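Local coordinates for protein histone-lysine N-methyltransferase, H3 lysine-9 specific SUVH4 (Arabidopsis thaliana, PDB 4QEN) that methylates histone H3 using S-adenosyl-L-methionine, binds methylated DNA, and is required to maintain CpNpG and asymmetric DNA methylation, at residues D89-E94 against Y102-A107; P281-P286 against V388-D393; P380-I385 against G453-F458. All coordinates share one frame; numbering follows the deposited sequence.

Interaction 1: D89-E94 against Y102-A107; sequences DYMSME and YKLPLA. With nucleotides of chain C.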
loop_
_atom_site.group_PDB
_atom_site.type_symbol
_atom_site.label_atom_id
_atom_site.label_comp_id
_atom_site.label_asym_id
_atom_site.label_seq_id
_atom_site.Cartn_x
_atom_site.Cartn_y
_atom_site.Cartn_z
ATOM N N ASP A 89 19.874 -4.075 -14.260
ATOM C CA ASP A 89 20.574 -3.160 -13.377
ATOM C C ASP A 89 21.875 -3.824 -12.974
ATOM O O ASP A 89 21.869 -4.970 -12.462
ATOM C CB ASP A 89 19.724 -2.858 -12.140
ATOM C CG ASP A 89 20.067 -1.521 -11.506
ATOM O OD1 ASP A 89 20.494 -0.590 -12.230
ATOM O OD2 ASP A 89 19.896 -1.399 -10.278
ATOM N N TYR A 90 22.978 -3.103 -13.203
ATOM C CA TYR A 90 24.306 -3.648 -12.944
ATOM C C TYR A 90 25.286 -2.684 -12.302
ATOM O O TYR A 90 25.153 -1.474 -12.426
ATOM C CB TYR A 90 24.921 -4.235 -14.222
ATOM C CG TYR A 90 25.152 -3.287 -15.367
ATOM C CD1 TYR A 90 26.346 -2.592 -15.481
ATOM C CD2 TYR A 90 24.201 -3.124 -16.363
ATOM C CE1 TYR A 90 26.592 -1.756 -16.552
ATOM C CE2 TYR A 90 24.425 -2.279 -17.433
ATOM C CZ TYR A 90 25.627 -1.596 -17.528
ATOM O OH TYR A 90 25.868 -0.757 -18.597
ATOM N N MET A 91 26.275 -3.254 -11.623
ATOM C CA MET A 91 27.411 -2.510 -11.101
ATOM C C MET A 91 28.293 -2.035 -12.240
ATOM O O MET A 91 28.784 -2.839 -13.035
ATOM C CB MET A 91 28.250 -3.392 -10.170
ATOM C CG MET A 91 27.601 -3.718 -8.823
ATOM S SD MET A 91 28.628 -4.878 -7.867
ATOM C CE MET A 91 27.691 -4.954 -6.350
ATOM N N SER A 92 28.507 -0.727 -12.291
ATOM C CA SER A 92 29.404 -0.106 -13.264
ATOM C C SER A 92 30.854 -0.345 -12.880
ATOM O O SER A 92 31.134 -0.928 -11.834
ATOM C CB SER A 92 29.168 1.402 -13.261
ATOM O OG SER A 92 29.634 1.952 -12.040
ATOM N N MET A 93 31.778 0.155 -13.703
ATOM C CA MET A 93 33.211 0.051 -13.421
ATOM C C MET A 93 33.633 0.846 -12.180
ATOM O O MET A 93 34.756 0.696 -11.701
ATOM C CB MET A 93 34.050 0.473 -14.636
ATOM C CG MET A 93 33.729 -0.272 -15.941
ATOM S SD MET A 93 33.834 -2.087 -15.840
ATOM C CE MET A 93 35.567 -2.318 -15.423
ATOM N N GLU A 94 32.739 1.684 -11.666
ATOM C CA GLU A 94 32.971 2.412 -10.415
ATOM C C GLU A 94 33.198 1.457 -9.245
ATOM O O GLU A 94 33.909 1.776 -8.288
ATOM C CB GLU A 94 31.768 3.298 -10.090
ATOM C CG GLU A 94 31.590 4.482 -11.015
ATOM C CD GLU A 94 32.703 5.496 -10.866
ATOM O OE1 GLU A 94 32.661 6.278 -9.892
ATOM O OE2 GLU A 94 33.620 5.505 -11.717
ATOM N N TYR A 102 35.931 -9.935 -8.867
ATOM C CA TYR A 102 34.963 -10.153 -9.932
ATOM C C TYR A 102 35.385 -9.305 -11.131
ATOM O O TYR A 102 36.186 -8.381 -10.999
ATOM C CB TYR A 102 33.554 -9.749 -9.497
ATOM C CG TYR A 102 32.970 -10.506 -8.321
ATOM C CD1 TYR A 102 33.297 -11.839 -8.074
ATOM C CD2 TYR A 102 32.075 -9.879 -7.457
ATOM C CE1 TYR A 102 32.738 -12.523 -6.990
ATOM C CE2 TYR A 102 31.521 -10.548 -6.376
ATOM C CZ TYR A 102 31.854 -11.871 -6.146
ATOM O OH TYR A 102 31.289 -12.519 -5.062
ATOM N N LYS A 103 34.850 -9.623 -12.302
ATOM C CA LYS A 103 35.088 -8.818 -13.491
ATOM C C LYS A 103 33.850 -7.956 -13.669
ATOM O O LYS A 103 32.740 -8.473 -13.650
ATOM C CB LYS A 103 35.262 -9.726 -14.702
ATOM C CG LYS A 103 35.759 -9.041 -15.958
ATOM C CD LYS A 103 36.858 -9.870 -16.626
ATOM C CE LYS A 103 36.531 -11.364 -16.615
ATOM N NZ LYS A 103 37.637 -12.186 -17.187
ATOM N N LEU A 104 34.032 -6.646 -13.807
ATOM C CA LEU A 104 32.893 -5.747 -13.979
ATOM C C LEU A 104 32.724 -5.371 -15.453
ATOM O O LEU A 104 33.672 -5.473 -16.218
ATOM C CB LEU A 104 33.039 -4.525 -13.070
ATOM C CG LEU A 104 32.600 -4.985 -11.673
ATOM C CD1 LEU A 104 33.769 -5.176 -10.723
ATOM C CD2 LEU A 104 31.554 -4.072 -11.097
ATOM N N PRO A 105 31.510 -4.972 -15.869
ATOM C CA PRO A 105 30.264 -4.796 -15.104
ATOM C C PRO A 105 29.647 -6.122 -14.660
ATOM O O PRO A 105 29.946 -7.180 -15.217
ATOM C CB PRO A 105 29.340 -4.090 -16.099
ATOM C CG PRO A 105 29.821 -4.545 -17.433
ATOM C CD PRO A 105 31.319 -4.681 -17.302
ATOM N N LEU A 106 28.784 -6.050 -13.655
ATOM C CA LEU A 106 28.246 -7.244 -13.018
ATOM C C LEU A 106 26.794 -6.967 -12.636
ATOM O O LEU A 106 26.517 -6.025 -11.892
ATOM C CB LEU A 106 29.068 -7.557 -11.764
ATOM C CG LEU A 106 28.772 -8.853 -10.992
ATOM C CD1 LEU A 106 29.169 -10.079 -11.821
ATOM C CD2 LEU A 106 29.505 -8.847 -9.648
ATOM N N ALA A 107 25.870 -7.774 -13.144
ATOM C CA ALA A 107 24.447 -7.522 -12.932
ATOM C C ALA A 107 24.029 -7.922 -11.530
ATOM O O ALA A 107 24.573 -8.871 -10.960
ATOM C CB ALA A 107 23.625 -8.274 -13.947
ATOM P P DA C 11 25.012 3.081 -13.633
ATOM O OP1 DA C 11 23.647 2.865 -14.143
ATOM O OP2 DA C 11 25.470 2.358 -12.433
ATOM O "O5'" DA C 11 26.045 2.819 -14.837
ATOM C "C5'" DA C 11 25.599 2.263 -16.070
ATOM C "C4'" DA C 11 26.654 2.558 -17.115
ATOM O "O4'" DA C 11 26.548 3.943 -17.524
ATOM C "C3'" DA C 11 28.076 2.372 -16.616
ATOM O "O3'" DA C 11 28.687 1.526 -17.572
ATOM C "C2'" DA C 11 28.688 3.774 -16.584
ATOM C "C1'" DA C 11 27.827 4.540 -17.592
ATOM N N9 DA C 11 27.581 5.945 -17.277
ATOM C C8 DA C 11 27.621 6.543 -16.044
ATOM N N7 DA C 11 27.331 7.827 -16.064
ATOM C C5 DA C 11 27.066 8.085 -17.401
ATOM C C6 DA C 11 26.704 9.263 -18.089
ATOM N N6 DA C 11 26.530 10.457 -17.500
ATOM N N1 DA C 11 26.531 9.163 -19.423
ATOM C C2 DA C 11 26.711 7.984 -20.033
ATOM N N3 DA C 11 27.053 6.816 -19.493
ATOM C C4 DA C 11 27.216 6.934 -18.162
ATOM P P DC C 12 30.204 1.040 -17.405
ATOM O OP1 DC C 12 30.205 -0.329 -17.949
ATOM O OP2 DC C 12 30.736 1.310 -16.051
ATOM O "O5'" DC C 12 31.008 1.978 -18.413
ATOM C "C5'" DC C 12 30.610 2.013 -19.780
ATOM C "C4'" DC C 12 31.113 3.296 -20.415
ATOM O "O4'" DC C 12 30.436 4.455 -19.846
ATOM C "C3'" DC C 12 32.607 3.553 -20.201
ATOM O "O3'" DC C 12 33.172 3.951 -21.396
ATOM C "C2'" DC C 12 32.638 4.766 -19.281
ATOM C "C1'" DC C 12 31.404 5.487 -19.805
ATOM N N1 DC C 12 30.974 6.627 -18.952
ATOM C C2 DC C 12 30.441 7.785 -19.551
ATOM O O2 DC C 12 30.331 7.837 -20.781
ATOM N N3 DC C 12 30.064 8.829 -18.773
ATOM C C4 DC C 12 30.197 8.744 -17.448
ATOM N N4 DC C 12 29.801 9.798 -16.711
ATOM C C5 DC C 12 30.742 7.574 -16.826
ATOM C C6 DC C 12 31.121 6.546 -17.598
#
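The Y90 ring runs alongside the P105 ring, both heading in one direction. CD1 of the Y90 ring is 3.4 Å from P105 CB, an oblique approach. A chi1 of 62° tucks the ring over its own backbone and sends it along P105 toward the DNA. The ring edge meets O3' of DA11 and OP1 of DC12, both of chain C, near the ring plane. Y90 OH ends 3.7 Å from C4' of DA11 of chain C. An alanine here would probably leave P105 CB without its aromatic neighbour and open a gap between the protein and the sugar-phosphate chain.

M91 turns to the other face of the sheet, with L106. Its CB presses on L104 CD2 at 3.5 Å, a tight carbon pair, and its extended chain then leads away, past the L106 methyl CD2. L104 CD2 also meets the carbonyl oxygen of S92. M93 passes L104 from the opposite direction. The M93 chain folds back on itself, which brings SD to 3.8 Å from L104 CB and close to P105 CD.

The backbones run antiparallel. M91 N donates to L106 O at 2.8 Å, and L106 N returns a longer bond to M91 O. Y90 and A107 form the adjoining non-hydrogen-bonded pair. Past the pairing, M93 N gives a nearly straight bond (172°) to OP2 of DC12 of chain C, at 2.8 Å. S92 OG accepts from E94 N, an ST turn. Helix 151-161 packs on Y90 and A107, and its H157 bonds P105 O. This is an antiparallel strand pair of the SRA (YDG) domain, whose strand end and following turn meet the DNA backbone.

Interaction 2: P281-P286 against V388-D393; sequences PNVIIP and VRRTAD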
loop_
_atom_site.group_PDB
_atom_site.type_symbol
_atom_site.label_atom_id
_atom_site.label_comp_id
_atom_site.label_asym_id
_atom_site.label_seq_id
_atom_site.Cartn_x
_atom_site.Cartn_y
_atom_site.Cartn_z
ATOM N N PRO A 281 -28.386 11.619 22.889
ATOM C CA PRO A 281 -29.136 12.830 23.236
ATOM C C PRO A 281 -28.402 13.843 24.127
ATOM O O PRO A 281 -28.745 15.021 24.073
ATOM C CB PRO A 281 -30.371 12.279 23.972
ATOM C CG PRO A 281 -30.069 10.830 24.242
ATOM C CD PRO A 281 -29.216 10.422 23.097
ATOM N N ASN A 282 -27.447 13.417 24.945
ATOM C CA ASN A 282 -26.724 14.390 25.764
ATOM C C ASN A 282 -25.400 14.868 25.151
ATOM O O ASN A 282 -24.611 15.562 25.794
ATOM C CB ASN A 282 -26.517 13.894 27.205
ATOM C CG ASN A 282 -25.538 12.731 27.303
ATOM O OD1 ASN A 282 -24.994 12.265 26.296
ATOM N ND2 ASN A 282 -25.281 12.279 28.537
ATOM N N VAL A 283 -25.154 14.473 23.909
ATOM C CA VAL A 283 -24.019 14.995 23.170
ATOM C C VAL A 283 -24.478 16.195 22.361
ATOM O O VAL A 283 -25.499 16.151 21.674
ATOM C CB VAL A 283 -23.406 13.932 22.239
ATOM C CG1 VAL A 283 -22.418 14.565 21.271
ATOM C CG2 VAL A 283 -22.740 12.847 23.058
ATOM N N ILE A 284 -23.728 17.276 22.467
ATOM C CA ILE A 284 -24.073 18.496 21.769
ATOM C C ILE A 284 -23.906 18.338 20.254
ATOM O O ILE A 284 -23.002 17.646 19.775
ATOM C CB ILE A 284 -23.224 19.693 22.289
ATOM C CG1 ILE A 284 -23.749 21.016 21.721
ATOM C CG2 ILE A 284 -21.732 19.489 21.977
ATOM C CD1 ILE A 284 -23.105 22.245 22.315
ATOM N N ILE A 285 -24.803 18.965 19.503
ATOM C CA ILE A 285 -24.628 19.082 18.065
ATOM C C ILE A 285 -24.087 20.477 17.769
ATOM O O ILE A 285 -24.803 21.472 17.900
ATOM C CB ILE A 285 -25.944 18.824 17.329
ATOM C CG1 ILE A 285 -26.393 17.375 17.582
ATOM C CG2 ILE A 285 -25.781 19.116 15.846
ATOM C CD1 ILE A 285 -27.831 17.076 17.200
ATOM N N PRO A 286 -22.801 20.560 17.414
ATOM C CA PRO A 286 -22.170 21.863 17.200
ATOM C C PRO A 286 -22.808 22.638 16.053
ATOM O O PRO A 286 -23.522 22.063 15.225
ATOM C CB PRO A 286 -20.724 21.500 16.836
ATOM C CG PRO A 286 -20.507 20.152 17.414
ATOM C CD PRO A 286 -21.834 19.454 17.341
ATOM N N VAL A 388 -22.058 8.164 19.088
ATOM C CA VAL A 388 -21.188 9.144 19.723
ATOM C C VAL A 388 -21.689 9.412 21.135
ATOM O O VAL A 388 -22.847 9.784 21.333
ATOM C CB VAL A 388 -21.109 10.444 18.908
ATOM C CG1 VAL A 388 -20.220 11.468 19.614
ATOM C CG2 VAL A 388 -20.585 10.137 17.503
ATOM N N ARG A 389 -20.819 9.191 22.116
ATOM C CA ARG A 389 -21.196 9.336 23.519
ATOM C C ARG A 389 -20.172 10.158 24.274
ATOM O O ARG A 389 -19.007 10.208 23.893
ATOM C CB ARG A 389 -21.266 7.977 24.211
ATOM C CG ARG A 389 -22.080 6.918 23.516
ATOM C CD ARG A 389 -22.091 5.665 24.386
ATOM N NE ARG A 389 -22.959 4.626 23.843
ATOM C CZ ARG A 389 -24.280 4.610 23.988
ATOM N NH1 ARG A 389 -24.893 5.585 24.650
ATOM N NH2 ARG A 389 -24.992 3.624 23.459
ATOM N N ARG A 390 -20.602 10.778 25.368
ATOM C CA ARG A 390 -19.664 11.414 26.275
ATOM C C ARG A 390 -18.859 10.335 26.979
ATOM O O ARG A 390 -19.433 9.388 27.512
ATOM C CB ARG A 390 -20.411 12.250 27.303
ATOM C CG ARG A 390 -21.305 13.296 26.687
ATOM C CD ARG A 390 -21.167 14.598 27.437
ATOM N NE ARG A 390 -22.427 15.032 28.027
ATOM C CZ ARG A 390 -23.002 14.458 29.081
ATOM N NH1 ARG A 390 -22.443 13.402 29.658
ATOM N NH2 ARG A 390 -24.146 14.937 29.555
ATOM N N THR A 391 -17.537 10.473 26.986
ATOM C CA THR A 391 -16.675 9.475 27.620
ATOM C C THR A 391 -16.981 9.327 29.113
ATOM O O THR A 391 -16.720 8.284 29.710
ATOM C CB THR A 391 -15.179 9.803 27.435
ATOM O OG1 THR A 391 -14.905 11.112 27.946
ATOM C CG2 THR A 391 -14.796 9.743 25.966
ATOM N N ALA A 392 -17.547 10.372 29.706
ATOM C CA ALA A 392 -17.946 10.349 31.111
ATOM C C ALA A 392 -19.048 9.321 31.380
ATOM O O ALA A 392 -19.220 8.861 32.512
ATOM C CB ALA A 392 -18.421 11.744 31.551
ATOM N N ASP A 393 -19.807 8.985 30.340
ATOM C CA ASP A 393 -20.982 8.131 30.491
ATOM C C ASP A 393 -20.671 6.662 30.198
ATOM O O ASP A 393 -21.515 5.789 30.407
ATOM C CB ASP A 393 -22.120 8.615 29.578
ATOM C CG ASP A 393 -22.671 9.972 29.989
ATOM O OD1 ASP A 393 -22.910 10.812 29.093
ATOM O OD2 ASP A 393 -22.874 10.193 31.205
HETATM O O HOH W 1 -23.157 10.279 26.316
#
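N282 meets R390 and D393, and V283 packs beside V388 and R390. N282 is the first residue of 281-286 to make contact. Its CG is turned back over the main chain (chi1 69°), which carries the amide over one face of the R390 guanidinium. N282 CG sits 3.4 Å above that plane, offset toward the rim, and the two flat groups are 33° apart. N282 ND2 is close to R390 NH1 and NH2, but all three are donors, so they do not bond; the amide simply lies over the guanidinium face.

One amide N-H goes to the acid. N282 ND2 donates to D393 OD1 at 2.8 Å, and meets it from above the carboxylate plane. The same OD1 forms a salt bridge with R390 NH1 at 2.7 Å. A water completes the group. It donates to N282 OD1 and to D393 OD1, and accepts from R390 N at 2.8 Å. D393 OD1 is therefore held by an amide, a guanidinium and a water. The negative charge probably eases the crowding of the donors above the arginine. The N282 carbonyl oxygen takes a weak bond from R390 NE.

V283 follows and packs by its methyls. CG2 lies 3.5 Å from V388 O and also touches R390 CG at 3.9 Å. CG1 meets V388 CG1 at 4.1 Å, the two side chains crossing at about a right angle. F445 of strand 445-448 touches both V283 and R390.

Just before N282, strand 278-279 pairs in parallel with strand 387-390, and V388 bonds the backbone of I278 and E280. Here the loop leaving that edge strand folds over the end of its neighbour. The contact joins 281-286, part of the pre-SET motif, to the four-stranded beta-sheet that holds strands 387-390 and 445-448 of the SET domain.

Interaction 3: P380-I385 against G453-F458; sequences PVCEYI and GNFARF. With SAH (S-adenosyl-L-homocysteine), chain D.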
loop_
_atom_site.group_PDB
_atom_site.type_symbol
_atom_site.label_atom_id
_atom_site.label_comp_id
_atom_site.label_asym_id
_atom_site.label_seq_id
_atom_site.Cartn_x
_atom_site.Cartn_y
_atom_site.Cartn_z
ATOM N N PRO A 380 -9.096 6.268 1.300
ATOM C CA PRO A 380 -9.888 6.055 2.516
ATOM C C PRO A 380 -10.431 4.634 2.544
ATOM O O PRO A 380 -10.885 4.095 1.531
ATOM C CB PRO A 380 -11.043 7.050 2.372
ATOM C CG PRO A 380 -11.185 7.255 0.882
ATOM C CD PRO A 380 -9.795 7.099 0.303
ATOM N N VAL A 381 -10.379 4.028 3.716
ATOM C CA VAL A 381 -10.941 2.705 3.902
ATOM C C VAL A 381 -12.309 2.849 4.538
ATOM O O VAL A 381 -13.311 2.327 4.019
ATOM C CB VAL A 381 -10.017 1.843 4.772
ATOM C CG1 VAL A 381 -10.729 0.579 5.212
ATOM C CG2 VAL A 381 -8.725 1.519 3.997
ATOM N N CYS A 382 -12.376 3.591 5.643
ATOM C CA CYS A 382 -13.707 3.795 6.240
ATOM C C CYS A 382 -13.689 4.768 7.373
ATOM O O CYS A 382 -12.674 4.892 8.038
ATOM C CB CYS A 382 -14.278 2.481 6.810
ATOM S SG CYS A 382 -13.216 1.649 8.031
ATOM N N GLU A 383 -14.829 5.421 7.616
ATOM C CA GLU A 383 -15.026 6.174 8.849
ATOM C C GLU A 383 -15.364 5.182 9.951
ATOM O O GLU A 383 -16.035 4.185 9.698
ATOM C CB GLU A 383 -16.162 7.200 8.697
ATOM C CG GLU A 383 -16.405 8.020 9.959
ATOM C CD GLU A 383 -17.368 9.190 9.738
ATOM O OE1 GLU A 383 -17.611 9.554 8.566
ATOM O OE2 GLU A 383 -17.875 9.751 10.743
ATOM N N TYR A 384 -14.889 5.439 11.168
ATOM C CA TYR A 384 -15.325 4.653 12.309
ATOM C C TYR A 384 -16.718 5.134 12.752
ATOM O O TYR A 384 -16.863 6.191 13.378
ATOM C CB TYR A 384 -14.307 4.737 13.457
ATOM C CG TYR A 384 -14.477 3.654 14.506
ATOM C CD1 TYR A 384 -15.485 3.738 15.470
ATOM C CD2 TYR A 384 -13.624 2.554 14.542
ATOM C CE1 TYR A 384 -15.645 2.747 16.435
ATOM C CE2 TYR A 384 -13.776 1.552 15.500
ATOM C CZ TYR A 384 -14.787 1.653 16.445
ATOM O OH TYR A 384 -14.951 0.668 17.406
ATOM N N ILE A 385 -17.734 4.342 12.419
ATOM C CA ILE A 385 -19.125 4.662 12.719
ATOM C C ILE A 385 -19.654 3.891 13.936
ATOM O O ILE A 385 -19.407 2.697 14.097
ATOM C CB ILE A 385 -20.031 4.353 11.509
ATOM C CG1 ILE A 385 -19.546 5.114 10.272
ATOM C CG2 ILE A 385 -21.503 4.660 11.821
ATOM C CD1 ILE A 385 -19.787 6.629 10.304
ATOM N N GLY A 453 -22.873 -0.050 14.523
ATOM C CA GLY A 453 -21.776 0.611 13.824
ATOM C C GLY A 453 -21.601 0.085 12.403
ATOM O O GLY A 453 -22.402 -0.730 11.933
ATOM N N ASN A 454 -20.564 0.547 11.710
ATOM C CA ASN A 454 -20.210 -0.027 10.412
ATOM C C ASN A 454 -19.085 -1.060 10.564
ATOM O O ASN A 454 -18.808 -1.506 11.678
ATOM C CB ASN A 454 -19.822 1.060 9.402
ATOM C CG ASN A 454 -18.507 1.737 9.735
ATOM O OD1 ASN A 454 -17.980 1.594 10.838
ATOM N ND2 ASN A 454 -17.974 2.498 8.777
ATOM N N PHE A 455 -18.415 -1.414 9.466
ATOM C CA PHE A 455 -17.419 -2.497 9.513
ATOM C C PHE A 455 -16.113 -2.156 10.249
ATOM O O PHE A 455 -15.311 -3.051 10.537
ATOM C CB PHE A 455 -17.136 -3.074 8.110
ATOM C CG PHE A 455 -16.262 -2.201 7.241
ATOM C CD1 PHE A 455 -14.873 -2.270 7.326
ATOM C CD2 PHE A 455 -16.828 -1.345 6.316
ATOM C CE1 PHE A 455 -14.076 -1.467 6.526
ATOM C CE2 PHE A 455 -16.042 -0.544 5.498
ATOM C CZ PHE A 455 -14.661 -0.610 5.597
ATOM N N ALA A 456 -15.913 -0.876 10.570
ATOM C CA ALA A 456 -14.647 -0.412 11.143
ATOM C C ALA A 456 -14.308 -1.107 12.451
ATOM O O ALA A 456 -13.142 -1.334 12.767
ATOM C CB ALA A 456 -14.673 1.097 11.351
ATOM N N ARG A 457 -15.345 -1.426 13.212
ATOM C CA ARG A 457 -15.198 -2.077 14.500
ATOM C C ARG A 457 -14.587 -3.488 14.380
ATOM O O ARG A 457 -14.221 -4.086 15.386
ATOM C CB ARG A 457 -16.576 -2.203 15.148
ATOM C CG ARG A 457 -17.308 -3.388 14.566
ATOM C CD ARG A 457 -18.739 -3.465 14.918
ATOM N NE ARG A 457 -19.038 -3.664 16.334
ATOM C CZ ARG A 457 -19.247 -4.849 16.903
ATOM N NH1 ARG A 457 -19.552 -4.917 18.196
ATOM N NH2 ARG A 457 -19.146 -5.960 16.185
ATOM N N PHE A 458 -14.502 -4.033 13.168
ATOM C CA PHE A 458 -13.938 -5.378 12.993
ATOM C C PHE A 458 -12.437 -5.375 12.681
ATOM O O PHE A 458 -11.803 -6.419 12.640
ATOM C CB PHE A 458 -14.724 -6.165 11.939
ATOM C CG PHE A 458 -16.127 -6.518 12.375
ATOM C CD1 PHE A 458 -16.341 -7.396 13.433
ATOM C CD2 PHE A 458 -17.222 -5.973 11.732
ATOM C CE1 PHE A 458 -17.633 -7.718 13.849
ATOM C CE2 PHE A 458 -18.511 -6.295 12.131
ATOM C CZ PHE A 458 -18.717 -7.177 13.197
HETATM N N SAH D . -11.272 -8.756 16.685
HETATM C CA SAH D . -12.476 -8.048 17.114
HETATM C CB SAH D . -12.639 -6.752 16.324
HETATM C CG SAH D . -11.715 -5.641 16.810
HETATM S SD SAH D . -12.413 -4.881 18.294
HETATM C C SAH D . -13.735 -8.900 16.998
HETATM O O SAH D . -14.846 -8.369 17.026
HETATM O OXT SAH D . -13.671 -10.122 16.868
HETATM C "C5'" SAH D . -10.872 -4.950 19.241
HETATM C "C4'" SAH D . -10.714 -6.230 20.049
HETATM O "O4'" SAH D . -10.218 -7.265 19.215
HETATM C "C3'" SAH D . -9.719 -6.054 21.184
HETATM O "O3'" SAH D . -10.354 -5.757 22.401
HETATM C "C2'" SAH D . -9.037 -7.398 21.252
HETATM O "O2'" SAH D . -9.801 -8.274 22.049
HETATM C "C1'" SAH D . -9.113 -7.899 19.829
HETATM N N9 SAH D . -7.859 -7.547 19.131
HETATM C C8 SAH D . -7.676 -6.565 18.185
HETATM N N7 SAH D . -6.373 -6.565 17.807
HETATM C C5 SAH D . -5.719 -7.519 18.509
HETATM C C6 SAH D . -4.388 -7.942 18.520
HETATM N N6 SAH D . -3.471 -7.375 17.729
HETATM N N1 SAH D . -4.016 -8.967 19.368
HETATM C C2 SAH D . -4.945 -9.573 20.191
HETATM N N3 SAH D . -6.260 -9.153 20.180
HETATM C C4 SAH D . -6.643 -8.146 19.345
HETATM O O HOH W 2 -17.713 0.455 13.599
#
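N454 reaches across to E383 and I385. Its CB lies 3.9 Å from I385 CB. CG comes next, and it too lies against I385 CB. At the tip the amide divides. ND2 donates to E383 O at 2.7 Å, nearly along the C=O axis and in the amide plane, and touches I385 CG1. OD1 accepts from I385 N and from A456 N, both at 3.2 Å. These two donors come from opposite faces of the amide plane, and the second closes an Asx turn.

Beyond N454, C382 CB meets F455 CZ at 3.3 Å, while SG lies oblique to that ring. A456 CB fits between C382 SG and Y384 CD2. The polar end of Y384 bonds Y402 O.

R457 O lies 3.2 Å from CB of S-adenosylhomocysteine. The R457 side chain turns elsewhere: NE bonds A449 O and the guanidinium makes a cation-pi contact with Y402. Three bonds fix the rotation of one buried amide, that of N454. Two of them tie 380-385 to the turn at 453-458, which borders the cofactor, and the third shapes the turn itself.

Interaction 1 stands apart from the other two. Its centre is 66 Å from that of interaction 2 and 51 Å from that of interaction 3, on the opposite side of the chain's centre. It belongs to the DNA-binding SRA domain. Interactions 2 and 3 lie in the catalytic half, with centres 20 Å apart. Their segments 380-385 and 388-393 adjoin in sequence, on successive strands. Interaction 3 borders the cofactor and holds R457, predicted to bind S-adenosylmethionine. Interaction 2 is further out: the R389 side chain is about 11 Å from that of R457. The nearest DNA atom is about 17 Å from interaction 3 and 38 Å from interaction 2.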